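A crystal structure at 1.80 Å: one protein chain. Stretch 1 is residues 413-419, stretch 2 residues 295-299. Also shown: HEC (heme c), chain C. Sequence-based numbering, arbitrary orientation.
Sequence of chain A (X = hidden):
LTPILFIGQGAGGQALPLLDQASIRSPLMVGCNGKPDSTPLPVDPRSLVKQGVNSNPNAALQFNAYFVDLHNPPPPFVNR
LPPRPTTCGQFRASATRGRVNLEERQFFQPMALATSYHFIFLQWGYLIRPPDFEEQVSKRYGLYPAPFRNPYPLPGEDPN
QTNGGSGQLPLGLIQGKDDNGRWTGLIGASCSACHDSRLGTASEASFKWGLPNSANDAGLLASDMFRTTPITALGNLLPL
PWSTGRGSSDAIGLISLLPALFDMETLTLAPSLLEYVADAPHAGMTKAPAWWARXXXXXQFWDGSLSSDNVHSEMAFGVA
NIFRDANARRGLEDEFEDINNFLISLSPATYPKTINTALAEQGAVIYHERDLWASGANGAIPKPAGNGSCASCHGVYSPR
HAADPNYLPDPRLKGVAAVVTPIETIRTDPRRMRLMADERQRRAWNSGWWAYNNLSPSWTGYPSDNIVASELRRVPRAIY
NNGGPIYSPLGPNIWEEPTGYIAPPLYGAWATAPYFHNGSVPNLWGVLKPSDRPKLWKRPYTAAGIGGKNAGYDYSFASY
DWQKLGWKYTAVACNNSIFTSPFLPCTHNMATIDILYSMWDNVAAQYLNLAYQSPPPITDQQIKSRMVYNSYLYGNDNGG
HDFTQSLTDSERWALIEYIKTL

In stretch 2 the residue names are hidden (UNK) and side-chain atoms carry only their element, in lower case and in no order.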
ATOM      1  N   LEU A 413     -18.706  14.443  -6.373  1.00 18.85           N
ATOM      2  CA  LEU A 413     -17.267  14.244  -6.508  1.00 19.28           C
ATOM      3  C   LEU A 413     -16.489  14.804  -5.285  1.00 18.82           C
ATOM      4  O   LEU A 413     -15.248  14.881  -5.282  1.00 17.22           O
ATOM      5  CB  LEU A 413     -16.776  14.858  -7.826  1.00 17.85           C
ATOM      6  CG  LEU A 413     -17.296  14.234  -9.114  1.00 18.38           C
ATOM      7  CD1 LEU A 413     -16.706  14.990 -10.317  1.00 17.90           C
ATOM      8  CD2 LEU A 413     -16.770  12.795  -9.161  1.00 16.51           C
ATOM      9  N   LYS A 414     -17.231  15.180  -4.240  1.00 21.36           N
ATOM     10  CA  LYS A 414     -16.625  15.683  -3.041  1.00 19.47           C
ATOM     11  C   LYS A 414     -15.629  14.644  -2.553  1.00 19.33           C
ATOM     12  O   LYS A 414     -15.978  13.454  -2.442  1.00 18.66           O
ATOM     13  CB  LYS A 414     -17.697  15.820  -1.988  1.00 22.86           C
ATOM     14  CG  LYS A 414     -17.236  16.378  -0.652  1.00 22.23           C
ATOM     15  CD  LYS A 414     -18.456  16.736   0.196  1.00 26.58           C
ATOM     16  CE  LYS A 414     -19.378  15.530   0.285  1.00 27.72           C
ATOM     17  NZ  LYS A 414     -19.771  15.473   1.705  1.00 31.06           N
ATOM     18  N   GLY A 415     -14.421  15.083  -2.237  1.00 17.85           N
ATOM     19  CA  GLY A 415     -13.402  14.174  -1.689  1.00 18.21           C
ATOM     20  C   GLY A 415     -12.700  13.191  -2.644  1.00 17.64           C
ATOM     21  O   GLY A 415     -11.736  12.550  -2.251  1.00 17.32           O
ATOM     22  N   VAL A 416     -13.135  13.119  -3.899  1.00 17.01           N
ATOM     23  CA  VAL A 416     -12.440  12.236  -4.894  1.00 17.78           C
ATOM     24  C   VAL A 416     -10.992  12.697  -5.126  1.00 17.88           C
ATOM     25  O   VAL A 416     -10.742  13.890  -5.327  1.00 16.86           O
ATOM     26  CB  VAL A 416     -13.194  12.106  -6.251  1.00 16.98           C
ATOM     27  CG1 VAL A 416     -12.362  11.364  -7.297  1.00 16.62           C
ATOM     28  CG2 VAL A 416     -14.517  11.383  -6.054  1.00 17.26           C
ATOM     29  N   ALA A 417     -10.058  11.744  -5.027  1.00 16.36           N
ATOM     30  CA  ALA A 417      -8.674  12.009  -5.395  1.00 16.75           C
ATOM     31  C   ALA A 417      -8.450  11.413  -6.808  1.00 16.73           C
ATOM     32  O   ALA A 417      -8.350  10.177  -6.976  1.00 16.43           O
ATOM     33  CB  ALA A 417      -7.721  11.385  -4.353  1.00 16.80           C
ATOM     34  N   ALA A 418      -8.401  12.254  -7.845  1.00 17.65           N
ATOM     35  CA  ALA A 418      -8.089  11.779  -9.182  1.00 16.72           C
ATOM     36  C   ALA A 418      -7.093  12.666  -9.902  1.00 17.67           C
ATOM     37  O   ALA A 418      -7.278  12.959 -11.104  1.00 19.29           O
ATOM     38  CB  ALA A 418      -9.366  11.639 -10.007  1.00 17.18           C
ATOM     39  N   VAL A 419      -6.053  13.109  -9.202  1.00 16.76           N
ATOM     40  CA  VAL A 419      -5.018  13.866  -9.842  1.00 16.55           C
ATOM     41  C   VAL A 419      -3.692  13.182  -9.587  1.00 16.74           C
ATOM     42  O   VAL A 419      -3.324  13.046  -8.449  1.00 18.07           O
ATOM     43  CB  VAL A 419      -4.975  15.303  -9.252  1.00 16.72           C
ATOM     44  CG1 VAL A 419      -3.784  16.117  -9.777  1.00 16.96           C
ATOM     45  CG2 VAL A 419      -6.293  16.053  -9.519  1.00 16.14           C
ATOM     46  N   UNK A 295     -12.311   4.392  -1.311  1.00 13.78           N
ATOM     47  CA  UNK A 295     -13.627   4.699  -1.890  1.00 15.16           C
ATOM     48  C   UNK A 295     -13.552   6.027  -2.632  1.00 15.64           C
ATOM     49  O   UNK A 295     -14.537   6.448  -3.259  1.00 17.20           O
ATOM     50  c   UNK A 295     -14.677   4.825  -0.750  1.00 16.06           C
ATOM     51  N   UNK A 296     -12.433   6.740  -2.476  1.00 15.84           N
ATOM     52  CA  UNK A 296     -12.267   8.061  -3.101  1.00 15.35           C
ATOM     53  C   UNK A 296     -11.211   8.120  -4.189  1.00 16.20           C
ATOM     54  O   UNK A 296     -10.993   9.149  -4.874  1.00 16.22           O
ATOM     55  c   UNK A 296     -13.337   8.601   0.043  1.00 14.73           C
ATOM     56  c   UNK A 296     -14.447   8.750   0.853  1.00 16.85           C
ATOM     57  c   UNK A 296     -13.206   9.313  -1.127  1.00 15.22           C
ATOM     58  c   UNK A 296     -14.229  10.171  -1.516  1.00 15.94           C
ATOM     59  c   UNK A 296     -15.460   9.621   0.483  1.00 15.92           C
ATOM     60  c   UNK A 296     -12.024   9.134  -2.004  1.00 15.13           C
ATOM     61  c   UNK A 296     -15.378  10.331  -0.706  1.00 17.55           C
ATOM     62  N   UNK A 297     -10.588   6.996  -4.418  1.00 14.49           N
ATOM     63  CA  UNK A 297      -9.451   6.972  -5.331  1.00 15.10           C
ATOM     64  C   UNK A 297      -9.815   6.288  -6.615  1.00 15.06           C
ATOM     65  O   UNK A 297     -10.094   5.081  -6.635  1.00 14.17           O
ATOM     66  n   UNK A 297      -4.369   6.076  -2.126  1.00 17.55           N
ATOM     67  c   UNK A 297      -7.824   7.172  -3.447  1.00 15.14           C
ATOM     68  c   UNK A 297      -5.381   6.711  -3.086  1.00 15.73           C
ATOM     69  c   UNK A 297      -6.801   6.489  -2.519  1.00 16.24           C
ATOM     70  c   UNK A 297      -8.252   6.314  -4.625  1.00 13.01           C
ATOM     71  N   UNK A 298      -9.827   7.047  -7.701  1.00 15.08           N
ATOM     72  CA  UNK A 298     -10.056   6.480  -9.050  1.00 15.91           C
ATOM     73  C   UNK A 298      -8.992   5.531  -9.509  1.00 14.93           C
ATOM     74  O   UNK A 298      -9.301   4.621 -10.339  1.00 16.63           O
ATOM     75  o   UNK A 298      -8.964   8.373 -10.097  1.00 16.37           O
ATOM     76  c   UNK A 298     -10.201   7.625 -10.097  1.00 16.53           C
ATOM     77  c   UNK A 298     -11.399   8.564  -9.741  1.00 15.50           C
ATOM     78  N   UNK A 299      -7.781   5.604  -8.913  1.00 15.09           N
ATOM     79  CA  UNK A 299      -6.677   4.744  -9.352  1.00 14.71           C
ATOM     80  C   UNK A 299      -6.110   3.931  -8.192  1.00 15.30           C
ATOM     81  O   UNK A 299      -6.300   4.285  -7.031  1.00 14.30           O
ATOM     82  n   UNK A 299      -4.859   4.048 -14.768  1.00 21.59           N
ATOM     83  n   UNK A 299      -7.104   4.612 -14.611  1.00 17.55           N
ATOM     84  c   UNK A 299      -5.491   5.567  -9.929  1.00 15.95           C
ATOM     85  c   UNK A 299      -5.900   6.639 -10.929  1.00 17.16           C
ATOM     86  c   UNK A 299      -5.872   4.663 -14.120  1.00 18.76           C
ATOM     87  n   UNK A 299      -5.608   5.310 -13.005  1.00 20.23           N
ATOM     88  c   UNK A 299      -6.558   6.067 -12.178  1.00 19.21           C
TER
HETATM   89 FE   HEC C 700      -0.838  -3.813  -0.650  1.00 12.72          FE
HETATM   90  CHA HEC C 700      -0.924  -0.955  -2.651  1.00 12.17           C
HETATM   91  CHB HEC C 700      -4.208  -4.460  -1.415  1.00 12.20           C
HETATM   92  CHC HEC C 700      -0.657  -7.046   0.737  1.00 12.80           C
HETATM   93  CHD HEC C 700       2.163  -2.945   0.598  1.00 12.71           C
HETATM   94  NA  HEC C 700      -2.209  -2.988  -1.759  1.00 12.51           N
HETATM   95  C1A HEC C 700      -2.140  -1.711  -2.394  1.00 12.76           C
HETATM   96  C2A HEC C 700      -3.429  -1.231  -2.867  1.00 12.89           C
HETATM   97  C3A HEC C 700      -4.402  -2.219  -2.538  1.00 12.45           C
HETATM   98  C4A HEC C 700      -3.629  -3.256  -1.845  1.00 12.89           C
HETATM   99  CMA HEC C 700      -5.898  -2.151  -2.773  1.00 13.07           C
HETATM  100  CAA HEC C 700      -3.768   0.094  -3.599  1.00 12.98           C
HETATM  101  CBA HEC C 700      -3.836   1.172  -2.515  1.00 12.66           C
HETATM  102  CGA HEC C 700      -3.981   2.568  -3.093  1.00 13.12           C
HETATM  103  O1A HEC C 700      -3.267   2.971  -4.075  1.00 13.21           O
HETATM  104  O2A HEC C 700      -4.778   3.278  -2.473  1.00 14.42           O
HETATM  105  NB  HEC C 700      -2.115  -5.405  -0.505  1.00 12.51           N
HETATM  106  C1B HEC C 700      -3.427  -5.477  -0.760  1.00 12.98           C
HETATM  107  C2B HEC C 700      -4.067  -6.750  -0.464  1.00 12.39           C
HETATM  108  C3B HEC C 700      -3.037  -7.504   0.139  1.00 11.59           C
HETATM  109  C4B HEC C 700      -1.904  -6.585   0.137  1.00 13.61           C
HETATM  110  CMB HEC C 700      -5.482  -7.019  -0.785  1.00 12.86           C
HETATM  111  CAB HEC C 700      -3.037  -8.932   0.617  1.00 12.22           C
HETATM  112  CBB HEC C 700      -3.260  -9.901  -0.398  1.00 11.05           C
HETATM  113  NC  HEC C 700       0.419  -4.863   0.466  1.00 12.69           N
HETATM  114  C1C HEC C 700       0.454  -6.154   0.962  1.00 13.19           C
HETATM  115  C2C HEC C 700       1.648  -6.437   1.798  1.00 13.55           C
HETATM  116  C3C HEC C 700       2.469  -5.210   1.706  1.00 13.07           C
HETATM  117  C4C HEC C 700       1.692  -4.288   0.881  1.00 12.64           C
HETATM  118  CMC HEC C 700       1.909  -7.778   2.476  1.00 13.55           C
HETATM  119  CAC HEC C 700       3.813  -4.929   2.305  1.00 14.24           C
HETATM  120  CBC HEC C 700       4.765  -5.953   2.275  1.00 14.03           C
HETATM  121  ND  HEC C 700       0.394  -2.230  -1.002  1.00 12.62           N
HETATM  122  C1D HEC C 700       1.572  -2.059  -0.404  1.00 12.80           C
HETATM  123  C2D HEC C 700       2.244  -0.861  -0.790  1.00 12.27           C
HETATM  124  C3D HEC C 700       1.346  -0.294  -1.745  1.00 12.76           C
HETATM  125  C4D HEC C 700       0.235  -1.236  -1.822  1.00 12.34           C
HETATM  126  CMD HEC C 700       3.541  -0.278  -0.358  1.00 12.63           C
HETATM  127  CAD HEC C 700       1.643   0.922  -2.552  1.00 13.05           C
HETATM  128  CBD HEC C 700       2.577   0.275  -3.648  1.00 13.50           C
HETATM  129  CGD HEC C 700       3.124   1.360  -4.546  1.00 15.14           C
HETATM  130  O1D HEC C 700       4.306   1.765  -4.414  1.00 15.60           O
HETATM  131  O2D HEC C 700       2.288   1.889  -5.354  1.00 14.68           O
HETATM  132  O   HOH W   1      -6.722   7.932  -7.386  1.00 13.91           O

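Position 295 carries a single side-chain carbon, and its CB stays 8.4 Å from Val-416 CG2, out of contact with stretch 1. One carbon and nothing beyond it identifies Ala-295, which lies in the 3-10 segment leading into the contact.

Position 296 has seven side-chain carbons, one of them a link to a six-membered ring. The ring packs beside the type II turn that runs from Leu-413 to Val-416, with Lys-414 O at its edge, near the ring plane; the turn is closed by the hydrogen bond from Val-416 N to Leu-413 O (3.1 Å). With no oxygen on the ring, the residue is Phe-296. Lys-414 O is 3.6 Å from Phe-296 CE1, while Gly-415 O lies 3.4 Å from Phe-296 CB. Gly-415 has a positive phi, which by itself favours glycine, and the site is also tight: an ideally placed CB there would sit 3.3 Å from Phe-296 CE1.

Position 297 shows four carbons in a row ending in nitrogen. The CA-to-CB bond points away from stretch 1, though one side-chain carbon lies near Ala-417 CB. Such an unbranched chain can only be lysine, and the closest side-chain approach is 4.3 Å, between Lys-297 CG and Ala-417 CB. The amine instead reaches the heme, where Lys-297 NZ donates a hydrogen bond to the propionate oxygen HEC O2A at 2.8 Å.

At position 298 one carbon bears an oxygen and a second carbon. The CA-to-CB bond points toward stretch 1, placing the branch carbon near Val-416 CG1 and the oxygen near Ala-418 CB. The branching is that of Thr-298. Thr-298 CG2 packs 3.8 Å from Val-416 CG1, and Thr-298 OG1 lies 3.3 Å from Ala-418 CB; this hydroxyl is hydrogen-bonded elsewhere in the structure.

Position 299 has three carbons, a nitrogen, and then a carbon carrying two more nitrogens, none touching stretch 1. This guanidinium group defines Arg-299, whose side chain finds its polar partners elsewhere in the structure.

The contact, which buries 293 Å² in all, centres on a single beta bridge between Ala-417 and Lys-297. Ala-417 N donates to Phe-296 O at 2.8 Å, with an angle of 154° at the hydrogen, and the same carbonyl oxygen receives a CA-H contact from Val-416 CA at 3.4 Å. Further along, water 1 extends the backbone link: it donates to Ala-417 O (2.8 Å) and accepts from Arg-299 N (3.0 Å). Around these backbone links, Phe-296 packs against the turn and Thr-298 against Val-416 and Ala-418, while the amine of Lys-297 reaches the heme, its backbone staying in the bridge.

Stretch 2 295-299: AFKTR
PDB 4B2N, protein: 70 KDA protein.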